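Local coordinates for protein xylooligosaccharide oxidase (Myceliophthora thermophila, PDB 5L6G) that oxidises xylooligosaccharides and related sugars at the C1 hydroxyl to lactones, passing the electrons through a bicovalently bound FAD to oxygen with release of hydrogen peroxide, at residues 181-186 with 223-228; 186-191 with 218-223. All blocks are in the same frame, centred on the assembly; numbering follows the deposited sequence.

How the interactions relate
Interactions 1 and 2 are consecutive lengths of one antiparallel pair, strand 183-189 against strand 219-229, in the PCMH-type FAD-binding domain. Their centres lie about 14 Å apart, and they share Ala186 and Phe223, which face each other where the two contacts join. A salt bridge from Arg224 NH2 in interaction 1 to Asp187 OD1 in interaction 2, 3.0 Å long, ties them on the opposite face of the sheet. Each contact contains a classic beta bulge. Interaction 2 carries the cofactor end of the ladder, where Val220 holds the adenine of FAD. Interaction 1 leads to a bound xylose over the Trp182 ring, far from the flavin and apart from the substrate pocket of Thr154 and Arg272.

Interaction 1 (181-186 with 223-228); sequences DWITSA and FRFKTF. With XYP (beta-D-xylopyranose), chain J.
Trp182 and Phe228 form an edge-to-face aromatic pair at the loop end of this contact. Phe228 CD2 lies over the indole near its rim, 3.6 Å from Trp182 CH2, and the ring planes stand at 63°. Over the opposite indole face, toward its rim, lies a beta-D-xylopyranose. Trp182 NE1 bonds to His176 O.

Apolar contacts continue along the sheet face of Ile183, Phe223 and Phe225. Ile183 CG1 meets Phe225 CE1 at 3.4 Å, while its CD1 reaches the edge of the Phe223 ring. Ser164 of helix 160-165 and Phe207 of helix 204-213 touch Ile183.

Thr184 and Ser185 both face Arg224, which makes a classic beta bulge. Both of their N-H groups turn to Arg224 O: Thr184 N donates to it at 2.9 Å, and Ser185 N reaches it in a weak bond. Arg224 N returns a nearly straight bond to Ser185 O, 2.8 Å long. Lys226 N bonds to Trp182 O.

Ser185 and Arg224 lie on the other face. The Arg224 chain bends at chi2 (73°) and chi3, and the guanidinium grips Ser185 OG side-on. Its NE is 2.8 Å and its NH2 2.9 Å from that OG, which lies almost in the guanidinium plane. NH2 also forms a salt bridge with Asp187. An alanine in place of Arg224 would probably leave Ser185 OG without its two donors and the Asp187 carboxylate without this charge partner.

Farther along, a water accepts from Lys226 NZ at 2.7 Å and also bonds to Thr184 OG1.

The two faces of the strand pair thus differ in chemistry: Ile183, Phe223 and Phe225 on one, with helices against them, and on the other a polar cluster where one arginine joins a hydroxyl to a carboxylate.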
ATOM      1  N   ASP A 181      -3.311 -10.568  -2.692  1.00 13.11           N
ATOM      2  CA  ASP A 181      -3.699 -11.975  -2.570  1.00 14.11           C
ATOM      3  C   ASP A 181      -5.082 -12.301  -3.081  1.00 14.33           C
ATOM      4  O   ASP A 181      -5.446 -13.477  -3.218  1.00 15.14           O
ATOM      5  CB  ASP A 181      -3.578 -12.401  -1.110  1.00 14.54           C
ATOM      6  CG  ASP A 181      -2.154 -12.319  -0.615  1.00 14.51           C
ATOM      7  OD1 ASP A 181      -1.260 -12.654  -1.420  1.00 15.04           O
ATOM      8  OD2 ASP A 181      -1.930 -11.923   0.549  1.00 14.29           O
ATOM      9  N   TRP A 182      -5.878 -11.275  -3.353  1.00 13.82           N
ATOM     10  CA  TRP A 182      -7.237 -11.498  -3.840  1.00 14.01           C
ATOM     11  C   TRP A 182      -7.335 -11.314  -5.349  1.00 14.07           C
ATOM     12  O   TRP A 182      -8.380 -11.581  -5.946  1.00 14.32           O
ATOM     13  CB  TRP A 182      -8.201 -10.616  -3.048  1.00 13.82           C
ATOM     14  CG  TRP A 182      -8.208 -11.120  -1.704  1.00 13.69           C
ATOM     15  CD1 TRP A 182      -7.352 -10.798  -0.716  1.00 13.23           C
ATOM     16  CD2 TRP A 182      -9.034 -12.165  -1.204  1.00 14.10           C
ATOM     17  NE1 TRP A 182      -7.595 -11.564   0.388  1.00 13.25           N
ATOM     18  CE2 TRP A 182      -8.637 -12.408   0.117  1.00 13.98           C
ATOM     19  CE3 TRP A 182     -10.082 -12.922  -1.751  1.00 14.72           C
ATOM     20  CZ2 TRP A 182      -9.258 -13.352   0.918  1.00 14.45           C
ATOM     21  CZ3 TRP A 182     -10.693 -13.859  -0.956  1.00 15.27           C
ATOM     22  CH2 TRP A 182     -10.279 -14.072   0.363  1.00 15.17           C
ATOM     23  N   ILE A 183      -6.232 -10.918  -5.978  1.00 13.82           N
ATOM     24  CA  ILE A 183      -6.211 -10.830  -7.424  1.00 14.22           C
ATOM     25  C   ILE A 183      -6.226 -12.247  -7.997  1.00 14.82           C
ATOM     26  O   ILE A 183      -5.381 -13.082  -7.648  1.00 14.47           O
ATOM     27  CB  ILE A 183      -4.979 -10.078  -7.953  1.00 13.91           C
ATOM     28  CG1 ILE A 183      -4.965  -8.643  -7.422  1.00 13.67           C
ATOM     29  CG2 ILE A 183      -4.994 -10.110  -9.478  1.00 14.16           C
ATOM     30  CD1 ILE A 183      -3.687  -7.883  -7.742  1.00 13.33           C
ATOM     31  N   THR A 184      -7.195 -12.528  -8.861  1.00 15.42           N
ATOM     32  CA  THR A 184      -7.225 -13.816  -9.558  1.00 16.48           C
ATOM     33  C   THR A 184      -6.772 -13.689 -11.017  1.00 16.14           C
ATOM     34  O   THR A 184      -6.271 -14.651 -11.592  1.00 16.67           O
ATOM     35  CB  THR A 184      -8.608 -14.500  -9.463  1.00 17.52           C
ATOM     36  OG1 THR A 184      -8.522 -15.821 -10.001  1.00 19.60           O
ATOM     37  CG2 THR A 184      -9.649 -13.742 -10.221  1.00 17.56           C
ATOM     38  N   SER A 185      -6.966 -12.522 -11.616  1.00 15.65           N
ATOM     39  CA  SER A 185      -6.426 -12.257 -12.943  1.00 15.75           C
ATOM     40  C   SER A 185      -6.383 -10.756 -13.212  1.00 14.98           C
ATOM     41  O   SER A 185      -7.026  -9.965 -12.527  1.00 14.67           O
ATOM     42  CB  SER A 185      -7.230 -12.983 -14.033  1.00 16.75           C
ATOM     43  OG  SER A 185      -8.508 -12.395 -14.210  1.00 17.33           O
ATOM     44  N   ALA A 186      -5.617 -10.378 -14.223  1.00 14.66           N
ATOM     45  CA  ALA A 186      -5.494  -8.985 -14.611  1.00 14.15           C
ATOM     46  C   ALA A 186      -5.293  -8.919 -16.113  1.00 14.36           C
ATOM     47  O   ALA A 186      -4.566  -9.740 -16.669  1.00 14.55           O
ATOM     48  CB  ALA A 186      -4.308  -8.338 -13.923  1.00 13.56           C
ATOM     49  N   PHE A 223      -8.832  -5.601 -13.349  1.00 14.29           N
ATOM     50  CA  PHE A 223      -8.561  -6.613 -12.334  1.00 14.43           C
ATOM     51  C   PHE A 223      -9.767  -7.518 -12.182  1.00 15.36           C
ATOM     52  O   PHE A 223     -10.894  -7.059 -12.291  1.00 15.28           O
ATOM     53  CB  PHE A 223      -8.365  -5.972 -10.941  1.00 13.94           C
ATOM     54  CG  PHE A 223      -7.125  -5.161 -10.800  1.00 13.41           C
ATOM     55  CD1 PHE A 223      -7.111  -3.828 -11.165  1.00 13.68           C
ATOM     56  CD2 PHE A 223      -5.959  -5.719 -10.297  1.00 13.29           C
ATOM     57  CE1 PHE A 223      -5.963  -3.072 -11.026  1.00 13.35           C
ATOM     58  CE2 PHE A 223      -4.805  -4.964 -10.152  1.00 12.97           C
ATOM     59  CZ  PHE A 223      -4.798  -3.635 -10.515  1.00 12.88           C
ATOM     60  N   ARG A 224      -9.531  -8.795 -11.888  1.00 16.31           N
ATOM     61  CA  ARG A 224     -10.570  -9.641 -11.292  1.00 17.78           C
ATOM     62  C   ARG A 224     -10.109 -10.020  -9.920  1.00 16.80           C
ATOM     63  O   ARG A 224      -8.969 -10.466  -9.734  1.00 16.72           O
ATOM     64  CB  ARG A 224     -10.835 -10.933 -12.063  1.00 19.71           C
ATOM     65  CG  ARG A 224     -12.008 -10.868 -13.001  1.00 22.24           C
ATOM     66  CD  ARG A 224     -11.660 -10.036 -14.193  1.00 23.93           C
ATOM     67  NE  ARG A 224     -10.336 -10.379 -14.691  1.00 25.97           N
ATOM     68  CZ  ARG A 224      -9.682  -9.686 -15.625  1.00 26.53           C
ATOM     69  NH1 ARG A 224     -10.260  -8.630 -16.214  1.00 26.85           N
ATOM     70  NH2 ARG A 224      -8.467 -10.097 -15.996  1.00 26.02           N
ATOM     71  N   PHE A 225     -11.001  -9.846  -8.959  1.00 16.34           N
ATOM     72  CA  PHE A 225     -10.712 -10.160  -7.587  1.00 15.92           C
ATOM     73  C   PHE A 225     -11.662 -11.245  -7.131  1.00 16.61           C
ATOM     74  O   PHE A 225     -12.869 -11.147  -7.337  1.00 16.87           O
ATOM     75  CB  PHE A 225     -10.925  -8.924  -6.707  1.00 15.37           C
ATOM     76  CG  PHE A 225      -9.786  -7.940  -6.745  1.00 14.55           C
ATOM     77  CD1 PHE A 225      -8.717  -8.057  -5.864  1.00 14.11           C
ATOM     78  CD2 PHE A 225      -9.802  -6.892  -7.626  1.00 14.45           C
ATOM     79  CE1 PHE A 225      -7.666  -7.146  -5.888  1.00 13.61           C
ATOM     80  CE2 PHE A 225      -8.762  -5.985  -7.666  1.00 13.84           C
ATOM     81  CZ  PHE A 225      -7.690  -6.107  -6.793  1.00 13.42           C
ATOM     82  N   LYS A 226     -11.113 -12.273  -6.499  1.00 17.07           N
ATOM     83  CA  LYS A 226     -11.910 -13.138  -5.644  1.00 18.17           C
ATOM     84  C   LYS A 226     -12.383 -12.333  -4.426  1.00 17.48           C
ATOM     85  O   LYS A 226     -11.821 -11.277  -4.083  1.00 15.78           O
ATOM     86  CB  LYS A 226     -11.086 -14.340  -5.187  1.00 19.72           C
ATOM     87  CG  LYS A 226     -10.997 -15.434  -6.233  1.00 21.94           C
ATOM     88  CD  LYS A 226      -9.958 -16.502  -5.877  1.00 23.81           C
ATOM     89  CE  LYS A 226     -10.042 -17.673  -6.857  1.00 25.91           C
ATOM     90  NZ  LYS A 226      -8.852 -18.588  -6.767  1.00 26.65           N
ATOM     91  N   THR A 227     -13.411 -12.856  -3.762  1.00 17.71           N
ATOM     92  CA  THR A 227     -13.935 -12.214  -2.578  1.00 17.50           C
ATOM     93  C   THR A 227     -14.245 -13.256  -1.515  1.00 18.10           C
ATOM     94  O   THR A 227     -14.405 -14.433  -1.824  1.00 18.81           O
ATOM     95  CB  THR A 227     -15.230 -11.437  -2.884  1.00 17.76           C
ATOM     96  OG1 THR A 227     -16.272 -12.350  -3.285  1.00 18.67           O
ATOM     97  CG2 THR A 227     -15.002 -10.407  -3.955  1.00 17.40           C
ATOM     98  N   PHE A 228     -14.373 -12.797  -0.282  1.00 18.01           N
ATOM     99  CA  PHE A 228     -14.922 -13.618   0.798  1.00 18.66           C
ATOM    100  C   PHE A 228     -16.267 -13.034   1.210  1.00 19.32           C
ATOM    101  O   PHE A 228     -16.560 -11.882   0.912  1.00 18.78           O
ATOM    102  CB  PHE A 228     -13.961 -13.725   1.984  1.00 18.30           C
ATOM    103  CG  PHE A 228     -13.560 -12.404   2.592  1.00 17.67           C
ATOM    104  CD1 PHE A 228     -14.323 -11.818   3.594  1.00 17.94           C
ATOM    105  CD2 PHE A 228     -12.374 -11.767   2.198  1.00 17.07           C
ATOM    106  CE1 PHE A 228     -13.932 -10.618   4.174  1.00 17.50           C
ATOM    107  CE2 PHE A 228     -11.981 -10.568   2.764  1.00 16.60           C
ATOM    108  CZ  PHE A 228     -12.766  -9.985   3.751  1.00 17.00           C
TER
HETATM  109  O1  XYP J 511      -6.776 -16.716   3.347  1.00 54.54           O
HETATM  110  C1  XYP J 511      -6.237 -16.738   2.019  1.00 53.95           C
HETATM  111  C2  XYP J 511      -7.350 -17.027   1.012  1.00 53.32           C
HETATM  112  C3  XYP J 511      -6.857 -16.881  -0.427  1.00 53.98           C
HETATM  113  C4  XYP J 511      -6.069 -15.582  -0.596  1.00 52.79           C
HETATM  114  C5  XYP J 511      -4.995 -15.447   0.481  1.00 52.58           C
HETATM  115  O2  XYP J 511      -7.828 -18.357   1.245  1.00 55.44           O
HETATM  116  O3  XYP J 511      -7.958 -16.906  -1.356  1.00 52.07           O
HETATM  117  O4  XYP J 511      -5.470 -15.562  -1.895  1.00 55.30           O
HETATM  118  O5  XYP J 511      -5.618 -15.476   1.757  1.00 53.29           O
HETATM  119  O   HOH W   1      -6.759 -17.308  -7.824  1.00 42.53           O

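Interaction 2 (186-191 with 218-223); sequences ADVVLA and GIVASF. With FAD (flavin-adenine dinucleotide), chain D.
Val220 and Ala186 meet on the sheet face they share with Val188 and Phe223. Val220 CG1 is anti to the backbone N (chi1 174°) and lies 3.9 Å from Ala186 CB. The same methyl sits over one face of the Phe223 ring, toward its rim. Val188 CG2 makes a looser contact with Val220 CG2, and Val188 CG1 rests 3.9 Å from Gly218 CA. That CA is also close to Val189 O, 3.2 Å away.

The antiparallel pair has a classic beta bulge, its extra residue on the 218-223 side. Ala221 and Ser222 both face Asp187, so Asp187 O takes a 2.7 Å bond from Ala221 N and a weak one from Ser222 N. Val189 and Ile219 form a regular hydrogen-bonded pair beyond it. The backbone of Val220 binds the adenine of the cofactor of this PCMH-type domain. Its N donates to FAD N1A and its O accepts from FAD N6A, both at 3.0 Å.

On the other face, Asp187 OD2 approaches Ser222 CB at 3.7 Å, while OD1 bonds to Thr197 OG1 and pairs with Arg224. Elsewhere in the contact, Val189 CG2 is 4.2 Å from Ala221 CB. Val70 of helix 70-83 touches both these residues, and Ile73 packs on Val189 and Ile219.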
ATOM      1  N   ALA A 186      -5.617 -10.378 -14.223  1.00 14.66           N
ATOM      2  CA  ALA A 186      -5.494  -8.985 -14.611  1.00 14.15           C
ATOM      3  C   ALA A 186      -5.293  -8.919 -16.113  1.00 14.36           C
ATOM      4  O   ALA A 186      -4.566  -9.740 -16.669  1.00 14.55           O
ATOM      5  CB  ALA A 186      -4.308  -8.338 -13.923  1.00 13.56           C
ATOM      6  N   ASP A 187      -5.930  -7.946 -16.752  1.00 13.96           N
ATOM      7  CA  ASP A 187      -5.635  -7.625 -18.135  1.00 13.98           C
ATOM      8  C   ASP A 187      -4.627  -6.496 -18.134  1.00 13.34           C
ATOM      9  O   ASP A 187      -4.793  -5.515 -17.405  1.00 13.21           O
ATOM     10  CB  ASP A 187      -6.886  -7.200 -18.879  1.00 14.41           C
ATOM     11  CG  ASP A 187      -7.946  -8.288 -18.924  1.00 15.08           C
ATOM     12  OD1 ASP A 187      -7.607  -9.489 -18.835  1.00 15.52           O
ATOM     13  OD2 ASP A 187      -9.121  -7.924 -19.012  1.00 15.14           O
ATOM     14  N   VAL A 188      -3.578  -6.630 -18.931  1.00 13.01           N
ATOM     15  CA  VAL A 188      -2.462  -5.726 -18.877  1.00 12.50           C
ATOM     16  C   VAL A 188      -2.111  -5.211 -20.254  1.00 12.88           C
ATOM     17  O   VAL A 188      -2.082  -5.980 -21.218  1.00 13.06           O
ATOM     18  CB  VAL A 188      -1.207  -6.431 -18.292  1.00 12.36           C
ATOM     19  CG1 VAL A 188      -0.113  -5.414 -17.980  1.00 11.93           C
ATOM     20  CG2 VAL A 188      -1.592  -7.246 -17.058  1.00 12.27           C
ATOM     21  N   VAL A 189      -1.860  -3.913 -20.327  1.00 12.76           N
ATOM     22  CA  VAL A 189      -1.322  -3.270 -21.526  1.00 13.42           C
ATOM     23  C   VAL A 189       0.184  -3.191 -21.354  1.00 13.48           C
ATOM     24  O   VAL A 189       0.675  -2.521 -20.442  1.00 13.38           O
ATOM     25  CB  VAL A 189      -1.876  -1.844 -21.691  1.00 13.27           C
ATOM     26  CG1 VAL A 189      -1.302  -1.166 -22.934  1.00 13.64           C
ATOM     27  CG2 VAL A 189      -3.396  -1.908 -21.764  1.00 13.48           C
ATOM     28  N   LEU A 190       0.913  -3.874 -22.218  1.00 14.29           N
ATOM     29  CA  LEU A 190       2.373  -3.873 -22.164  1.00 14.80           C
ATOM     30  C   LEU A 190       2.971  -2.640 -22.836  1.00 15.32           C
ATOM     31  O   LEU A 190       2.276  -1.893 -23.510  1.00 15.03           O
ATOM     32  CB  LEU A 190       2.914  -5.142 -22.821  1.00 15.60           C
ATOM     33  CG  LEU A 190       2.399  -6.454 -22.241  1.00 15.78           C
ATOM     34  CD1 LEU A 190       2.995  -7.634 -23.007  1.00 16.56           C
ATOM     35  CD2 LEU A 190       2.724  -6.578 -20.780  1.00 15.63           C
ATOM     36  N   ALA A 191       4.283  -2.465 -22.658  1.00 15.72           N
ATOM     37  CA  ALA A 191       4.989  -1.294 -23.127  1.00 16.47           C
ATOM     38  C   ALA A 191       4.840  -1.062 -24.620  1.00 17.54           C
ATOM     39  O   ALA A 191       4.866   0.081 -25.056  1.00 17.73           O
ATOM     40  CB  ALA A 191       6.469  -1.384 -22.755  1.00 16.76           C
ATOM     41  N   GLY A 218       3.611  -2.936 -16.861  1.00 13.27           N
ATOM     42  CA  GLY A 218       2.549  -2.604 -17.797  1.00 13.63           C
ATOM     43  C   GLY A 218       1.493  -1.827 -17.054  1.00 13.52           C
ATOM     44  O   GLY A 218       1.661  -1.527 -15.883  1.00 14.26           O
ATOM     45  N   ILE A 219       0.432  -1.448 -17.739  1.00 13.17           N
ATOM     46  CA  ILE A 219      -0.690  -0.815 -17.078  1.00 12.75           C
ATOM     47  C   ILE A 219      -1.777  -1.858 -16.998  1.00 12.72           C
ATOM     48  O   ILE A 219      -2.241  -2.353 -18.018  1.00 13.13           O
ATOM     49  CB  ILE A 219      -1.167   0.423 -17.858  1.00 12.67           C
ATOM     50  CG1 ILE A 219      -0.033   1.451 -17.926  1.00 12.44           C
ATOM     51  CG2 ILE A 219      -2.396   1.019 -17.196  1.00 12.54           C
ATOM     52  CD1 ILE A 219      -0.431   2.754 -18.573  1.00 12.62           C
ATOM     53  N   VAL A 220      -2.143  -2.228 -15.786  1.00 12.68           N
ATOM     54  CA  VAL A 220      -3.277  -3.125 -15.578  1.00 12.88           C
ATOM     55  C   VAL A 220      -4.541  -2.352 -15.942  1.00 13.03           C
ATOM     56  O   VAL A 220      -4.800  -1.275 -15.402  1.00 12.73           O
ATOM     57  CB  VAL A 220      -3.336  -3.609 -14.128  1.00 12.64           C
ATOM     58  CG1 VAL A 220      -4.595  -4.416 -13.894  1.00 13.03           C
ATOM     59  CG2 VAL A 220      -2.118  -4.448 -13.817  1.00 12.72           C
ATOM     60  N   ALA A 221      -5.284  -2.888 -16.902  1.00 13.29           N
ATOM     61  CA  ALA A 221      -6.487  -2.249 -17.418  1.00 13.81           C
ATOM     62  C   ALA A 221      -7.757  -2.820 -16.828  1.00 14.15           C
ATOM     63  O   ALA A 221      -8.808  -2.201 -16.934  1.00 14.63           O
ATOM     64  CB  ALA A 221      -6.529  -2.359 -18.941  1.00 14.30           C
ATOM     65  N   SER A 222      -7.671  -3.995 -16.218  1.00 14.22           N
ATOM     66  CA  SER A 222      -8.797  -4.575 -15.528  1.00 14.65           C
ATOM     67  C   SER A 222      -8.249  -5.581 -14.553  1.00 14.45           C
ATOM     68  O   SER A 222      -7.279  -6.282 -14.877  1.00 14.42           O
ATOM     69  CB  SER A 222      -9.764  -5.254 -16.492  1.00 15.50           C
ATOM     70  OG  SER A 222     -10.918  -5.709 -15.793  1.00 16.43           O
ATOM     71  N   PHE A 223      -8.832  -5.601 -13.349  1.00 14.29           N
ATOM     72  CA  PHE A 223      -8.561  -6.613 -12.334  1.00 14.43           C
ATOM     73  C   PHE A 223      -9.767  -7.518 -12.182  1.00 15.36           C
ATOM     74  O   PHE A 223     -10.894  -7.059 -12.291  1.00 15.28           O
ATOM     75  CB  PHE A 223      -8.365  -5.972 -10.941  1.00 13.94           C
ATOM     76  CG  PHE A 223      -7.125  -5.161 -10.800  1.00 13.41           C
ATOM     77  CD1 PHE A 223      -7.111  -3.828 -11.165  1.00 13.68           C
ATOM     78  CD2 PHE A 223      -5.959  -5.719 -10.297  1.00 13.29           C
ATOM     79  CE1 PHE A 223      -5.963  -3.072 -11.026  1.00 13.35           C
ATOM     80  CE2 PHE A 223      -4.805  -4.964 -10.152  1.00 12.97           C
ATOM     81  CZ  PHE A 223      -4.798  -3.635 -10.515  1.00 12.88           C
TER
HETATM   82  PA  FAD D 501      -0.888   5.837  -7.512  1.00  9.98           P
HETATM   83  O1A FAD D 501      -1.953   6.123  -8.545  1.00  9.87           O
HETATM   84  O2A FAD D 501      -0.054   6.997  -7.070  1.00  8.78           O
HETATM   85  O5B FAD D 501      -0.028   4.596  -7.950  1.00 10.20           O
HETATM   86  C5B FAD D 501       1.038   4.052  -7.166  1.00  9.94           C
HETATM   87  C4B FAD D 501       1.969   3.255  -8.052  1.00  9.91           C
HETATM   88  O4B FAD D 501       1.240   2.191  -8.669  1.00  9.88           O
HETATM   89  C3B FAD D 501       2.557   4.083  -9.184  1.00  9.73           C
HETATM   90  O3B FAD D 501       3.838   3.586  -9.508  1.00 10.14           O
HETATM   91  C2B FAD D 501       1.619   3.814 -10.332  1.00 10.08           C
HETATM   92  O2B FAD D 501       2.189   4.071 -11.609  1.00  9.78           O
HETATM   93  C1B FAD D 501       1.269   2.363 -10.090  1.00  9.71           C
HETATM   94  N9A FAD D 501      -0.039   2.047 -10.670  1.00  9.44           N
HETATM   95  C8A FAD D 501      -1.211   2.632 -10.440  1.00  9.69           C
HETATM   96  N7A FAD D 501      -2.187   2.063 -11.187  1.00  9.57           N
HETATM   97  C5A FAD D 501      -1.590   1.094 -11.881  1.00  9.58           C
HETATM   98  C6A FAD D 501      -2.034   0.128 -12.883  1.00  9.84           C
HETATM   99  N6A FAD D 501      -3.343   0.132 -13.199  1.00 10.53           N
HETATM  100  N1A FAD D 501      -1.104  -0.690 -13.417  1.00  9.97           N
HETATM  101  C2A FAD D 501       0.184  -0.676 -13.064  1.00  9.65           C
HETATM  102  N3A FAD D 501       0.666   0.201 -12.134  1.00 10.02           N
HETATM  103  C4A FAD D 501      -0.185   1.082 -11.541  1.00  9.59           C
HETATM  104  N1  FAD D 501      -1.316   1.150   2.102  1.00 12.22           N
HETATM  105  C2  FAD D 501      -1.550  -0.004   2.802  1.00 12.68           C
HETATM  106  O2  FAD D 501      -0.897  -1.043   2.506  1.00 12.95           O
HETATM  107  N3  FAD D 501      -2.494  -0.048   3.775  1.00 12.61           N
HETATM  108  C4  FAD D 501      -3.255   1.024   4.104  1.00 13.12           C
HETATM  109  O4  FAD D 501      -4.136   1.000   5.008  1.00 13.36           O
HETATM  110  C4X FAD D 501      -3.054   2.307   3.397  1.00 13.12           C
HETATM  111  N5  FAD D 501      -3.771   3.438   3.664  1.00 13.90           N
HETATM  112  C5X FAD D 501      -3.593   4.625   2.972  1.00 14.20           C
HETATM  113  C6  FAD D 501      -4.353   5.772   3.234  1.00 14.73           C
HETATM  114  C7  FAD D 501      -4.114   6.952   2.512  1.00 14.05           C
HETATM  115  C7M FAD D 501      -4.942   8.171   2.841  1.00 14.98           C
HETATM  116  C8  FAD D 501      -3.084   6.997   1.417  1.00 12.58           C
HETATM  117  C8M FAD D 501      -2.857   8.243   0.568  1.00 12.15           C
HETATM  118  C9  FAD D 501      -2.353   5.841   1.167  1.00 12.50           C
HETATM  119  C9A FAD D 501      -2.550   4.662   1.908  1.00 12.43           C
HETATM  120  N10 FAD D 501      -1.793   3.483   1.675  1.00 12.32           N
HETATM  121  C10 FAD D 501      -2.001   2.291   2.373  1.00 12.53           C
HETATM  122  C1' FAD D 501      -0.746   3.427   0.661  1.00 11.38           C
HETATM  123  C2' FAD D 501      -1.253   2.940  -0.659  1.00 10.51           C
HETATM  124  O2' FAD D 501      -1.380   1.519  -0.566  1.00 10.41           O
HETATM  125  C3' FAD D 501      -0.172   3.269  -1.673  1.00 10.29           C
HETATM  126  O3' FAD D 501       0.109   4.674  -1.690  1.00  9.90           O
HETATM  127  C4' FAD D 501      -0.653   2.818  -3.055  1.00 10.07           C
HETATM  128  O4' FAD D 501       0.488   2.446  -3.842  1.00 10.84           O
HETATM  129  C5' FAD D 501      -1.453   3.922  -3.696  1.00 10.24           C
HETATM  130  O5' FAD D 501      -2.203   3.394  -4.793  1.00 10.12           O
HETATM  131  P   FAD D 501      -2.833   4.431  -5.802  1.00  9.81           P
HETATM  132  O1P FAD D 501      -3.409   3.735  -6.995  1.00  9.44           O
HETATM  133  O2P FAD D 501      -3.730   5.375  -5.066  1.00  9.63           O
HETATM  134  O3P FAD D 501      -1.561   5.345  -6.138  1.00  9.76           O